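Local coordinates for tryptophan synthase alpha chain (Aquifex aeolicus, PDB 2EKC), which probably cleaves indoleglycerol phosphate to indole and glyceraldehyde 3-phosphate, as the alpha subunit of tryptophan synthase in the last step of tryptophan biosynthesis, at residues Tyr30-Lys35 with Gly242-Glu247. Numbering follows the deposited sequence.
Sequences YETSLK and GQKKIE
K244 meets T32 through the aliphatic part of its side chain, at the turn between helix 235-242 and helix 246-258. With positive phi (56°), it is the C-prime residue of the Schellman motif that ends the first of these helices. The lysine chain is extended beyond CG and crosses the T32 side chain at about a right angle. Its CG lies 3.7 Å from T32 CG2, while its CE passes 3.9 Å from T32 OG1. In T32, chi1 of -57° sets CG2 anti to the backbone N and OG1 beside it, so that both branches border the lysine chain. K244 also touches D29, whose OD1 accepts a hydrogen bond from T32 N.

K245 follows at the centre of an inverse gamma turn, closed by a weak bond from I246 N to K244 O (3.0 Å), and is the N-cap residue of the final helix. I246 then points back toward helix 30-42. Its CD1 comes within 4.3 Å of T32 O and 4.4 Å of T32 CG2; its other branch, CG2, lies 4.3 Å from K35 O. The K35 side chain starts out facing this turn, then carries its amine off from it.

The contact thus joins the start of the helix after the first barrel strand to the helical connection after the eighth, beside the seam where the TIM barrel closes. With no hydrogen bond or salt bridge across it and 187 Å² buried in total, its chemistry implies cohesion by van der Waals contact, centred on the buried T32.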
ATOM      1  N   TYR A  30      -5.847  17.484   7.084  1.00 16.74           N
ATOM      2  CA  TYR A  30      -5.235  16.559   8.039  1.00 16.76           C
ATOM      3  C   TYR A  30      -6.232  15.877   8.971  1.00 17.52           C
ATOM      4  O   TYR A  30      -6.282  14.651   9.032  1.00 16.74           O
ATOM      5  CB  TYR A  30      -4.165  17.257   8.888  1.00 17.45           C
ATOM      6  CG  TYR A  30      -3.366  16.282   9.734  1.00 16.95           C
ATOM      7  CD1 TYR A  30      -2.258  15.618   9.208  1.00 16.68           C
ATOM      8  CD2 TYR A  30      -3.748  15.987  11.042  1.00 16.71           C
ATOM      9  CE1 TYR A  30      -1.550  14.680   9.965  1.00 16.97           C
ATOM     10  CE2 TYR A  30      -3.052  15.048  11.808  1.00 18.62           C
ATOM     11  CZ  TYR A  30      -1.954  14.400  11.261  1.00 19.54           C
ATOM     12  OH  TYR A  30      -1.271  13.467  12.007  1.00 21.73           O
ATOM     13  N   GLU A  31      -7.022  16.670   9.694  1.00 18.40           N
ATOM     14  CA  GLU A  31      -8.004  16.128  10.636  1.00 19.68           C
ATOM     15  C   GLU A  31      -8.937  15.091  10.006  1.00 19.37           C
ATOM     16  O   GLU A  31      -9.100  13.992  10.536  1.00 17.42           O
ATOM     17  CB  GLU A  31      -8.835  17.257  11.247  1.00 25.78           C
ATOM     18  CG  GLU A  31      -9.876  16.770  12.250  1.00 34.00           C
ATOM     19  CD  GLU A  31     -10.645  17.906  12.913  1.00 38.22           C
ATOM     20  OE1 GLU A  31     -11.238  18.733  12.185  1.00 39.88           O
ATOM     21  OE2 GLU A  31     -10.659  17.965  14.163  1.00 40.80           O
ATOM     22  N   THR A  32      -9.548  15.445   8.880  1.00 16.69           N
ATOM     23  CA  THR A  32     -10.453  14.534   8.192  1.00 16.26           C
ATOM     24  C   THR A  32      -9.735  13.259   7.750  1.00 15.23           C
ATOM     25  O   THR A  32     -10.275  12.164   7.888  1.00 15.08           O
ATOM     26  CB  THR A  32     -11.085  15.211   6.961  1.00 17.52           C
ATOM     27  OG1 THR A  32     -11.766  16.403   7.368  1.00 17.57           O
ATOM     28  CG2 THR A  32     -12.076  14.272   6.280  1.00 20.21           C
ATOM     29  N   SER A  33      -8.516  13.393   7.231  1.00 14.18           N
ATOM     30  CA  SER A  33      -7.765  12.221   6.788  1.00 13.87           C
ATOM     31  C   SER A  33      -7.447  11.297   7.960  1.00 13.40           C
ATOM     32  O   SER A  33      -7.442  10.076   7.818  1.00 14.25           O
ATOM     33  CB  SER A  33      -6.466  12.635   6.072  1.00 11.58           C
ATOM     34  OG  SER A  33      -5.464  13.090   6.968  1.00 11.44           O
ATOM     35  N   LEU A  34      -7.190  11.874   9.125  1.00 14.24           N
ATOM     36  CA  LEU A  34      -6.886  11.060  10.297  1.00 14.39           C
ATOM     37  C   LEU A  34      -8.118  10.257  10.701  1.00 14.72           C
ATOM     38  O   LEU A  34      -8.014   9.085  11.052  1.00 14.88           O
ATOM     39  CB  LEU A  34      -6.430  11.941  11.456  1.00 14.04           C
ATOM     40  CG  LEU A  34      -6.089  11.233  12.768  1.00 12.72           C
ATOM     41  CD1 LEU A  34      -4.971  10.216  12.549  1.00 15.03           C
ATOM     42  CD2 LEU A  34      -5.672  12.277  13.798  1.00 14.90           C
ATOM     43  N   LYS A  35      -9.289  10.884  10.640  1.00 14.62           N
ATOM     44  CA  LYS A  35     -10.520  10.186  10.987  1.00 16.28           C
ATOM     45  C   LYS A  35     -10.746   9.052   9.992  1.00 15.08           C
ATOM     46  O   LYS A  35     -11.142   7.952  10.371  1.00 15.71           O
ATOM     47  CB  LYS A  35     -11.705  11.158  10.976  1.00 18.32           C
ATOM     48  CG  LYS A  35     -11.609  12.220  12.058  1.00 21.67           C
ATOM     49  CD  LYS A  35     -12.750  13.225  11.978  1.00 24.47           C
ATOM     50  CE  LYS A  35     -12.560  14.325  13.015  1.00 26.91           C
ATOM     51  NZ  LYS A  35     -13.594  15.390  12.918  1.00 29.14           N
ATOM     52  N   GLY A 242     -13.044  12.562   0.457  1.00 13.02           N
ATOM     53  CA  GLY A 242     -13.140  13.904  -0.089  1.00 13.13           C
ATOM     54  C   GLY A 242     -14.372  14.684   0.344  1.00 15.17           C
ATOM     55  O   GLY A 242     -14.330  15.911   0.439  1.00 14.53           O
ATOM     56  N   GLN A 243     -15.472  13.977   0.595  1.00 14.48           N
ATOM     57  CA  GLN A 243     -16.714  14.604   1.035  1.00 15.30           C
ATOM     58  C   GLN A 243     -16.922  14.359   2.525  1.00 15.55           C
ATOM     59  O   GLN A 243     -18.023  14.529   3.036  1.00 17.44           O
ATOM     60  CB  GLN A 243     -17.915  14.026   0.285  1.00 15.06           C
ATOM     61  CG  GLN A 243     -17.963  14.312  -1.203  1.00 16.17           C
ATOM     62  CD  GLN A 243     -19.193  13.693  -1.853  1.00 17.65           C
ATOM     63  OE1 GLN A 243     -20.325  14.088  -1.571  1.00 17.90           O
ATOM     64  NE2 GLN A 243     -18.975  12.707  -2.710  1.00 13.30           N
ATOM     65  N   LYS A 244     -15.864  13.938   3.211  1.00 15.37           N
ATOM     66  CA  LYS A 244     -15.931  13.661   4.642  1.00 15.51           C
ATOM     67  C   LYS A 244     -17.022  12.642   4.980  1.00 15.68           C
ATOM     68  O   LYS A 244     -17.638  12.710   6.044  1.00 16.33           O
ATOM     69  CB  LYS A 244     -16.174  14.965   5.417  1.00 17.82           C
ATOM     70  CG  LYS A 244     -15.143  16.045   5.123  1.00 18.12           C
ATOM     71  CD  LYS A 244     -15.449  17.337   5.859  1.00 21.82           C
ATOM     72  CE  LYS A 244     -14.467  18.433   5.467  1.00 24.21           C
ATOM     73  NZ  LYS A 244     -14.785  19.732   6.122  1.00 29.95           N
ATOM     74  N   LYS A 245     -17.259  11.697   4.074  1.00 14.86           N
ATOM     75  CA  LYS A 245     -18.271  10.664   4.292  1.00 14.84           C
ATOM     76  C   LYS A 245     -17.616   9.488   5.002  1.00 15.34           C
ATOM     77  O   LYS A 245     -17.445   8.404   4.436  1.00 15.96           O
ATOM     78  CB  LYS A 245     -18.877  10.239   2.949  1.00 12.61           C
ATOM     79  CG  LYS A 245     -19.687  11.357   2.293  1.00 12.58           C
ATOM     80  CD  LYS A 245     -20.024  11.076   0.821  1.00 16.12           C
ATOM     81  CE  LYS A 245     -21.095  10.005   0.665  1.00 18.17           C
ATOM     82  NZ  LYS A 245     -21.537   9.879  -0.756  1.00 19.25           N
ATOM     83  N   ILE A 246     -17.259   9.726   6.261  1.00 15.73           N
ATOM     84  CA  ILE A 246     -16.577   8.746   7.096  1.00 17.63           C
ATOM     85  C   ILE A 246     -17.372   7.477   7.376  1.00 18.81           C
ATOM     86  O   ILE A 246     -16.821   6.373   7.345  1.00 16.73           O
ATOM     87  CB  ILE A 246     -16.159   9.382   8.441  1.00 20.73           C
ATOM     88  CG1 ILE A 246     -15.388  10.683   8.180  1.00 20.13           C
ATOM     89  CG2 ILE A 246     -15.314   8.403   9.250  1.00 21.68           C
ATOM     90  CD1 ILE A 246     -14.234  10.540   7.199  1.00 21.68           C
ATOM     91  N   GLU A 247     -18.664   7.626   7.651  1.00 19.79           N
ATOM     92  CA  GLU A 247     -19.489   6.459   7.935  1.00 19.49           C
ATOM     93  C   GLU A 247     -19.602   5.563   6.709  1.00 17.83           C
ATOM     94  O   GLU A 247     -19.541   4.343   6.826  1.00 18.43           O
ATOM     95  CB  GLU A 247     -20.887   6.877   8.398  1.00 21.34           C
ATOM     96  CG  GLU A 247     -21.727   5.699   8.873  1.00 26.43           C
ATOM     97  CD  GLU A 247     -23.134   6.099   9.274  1.00 30.49           C
ATOM     98  OE1 GLU A 247     -23.281   6.992  10.133  1.00 30.54           O
ATOM     99  OE2 GLU A 247     -24.092   5.516   8.730  1.00 34.26           O
TER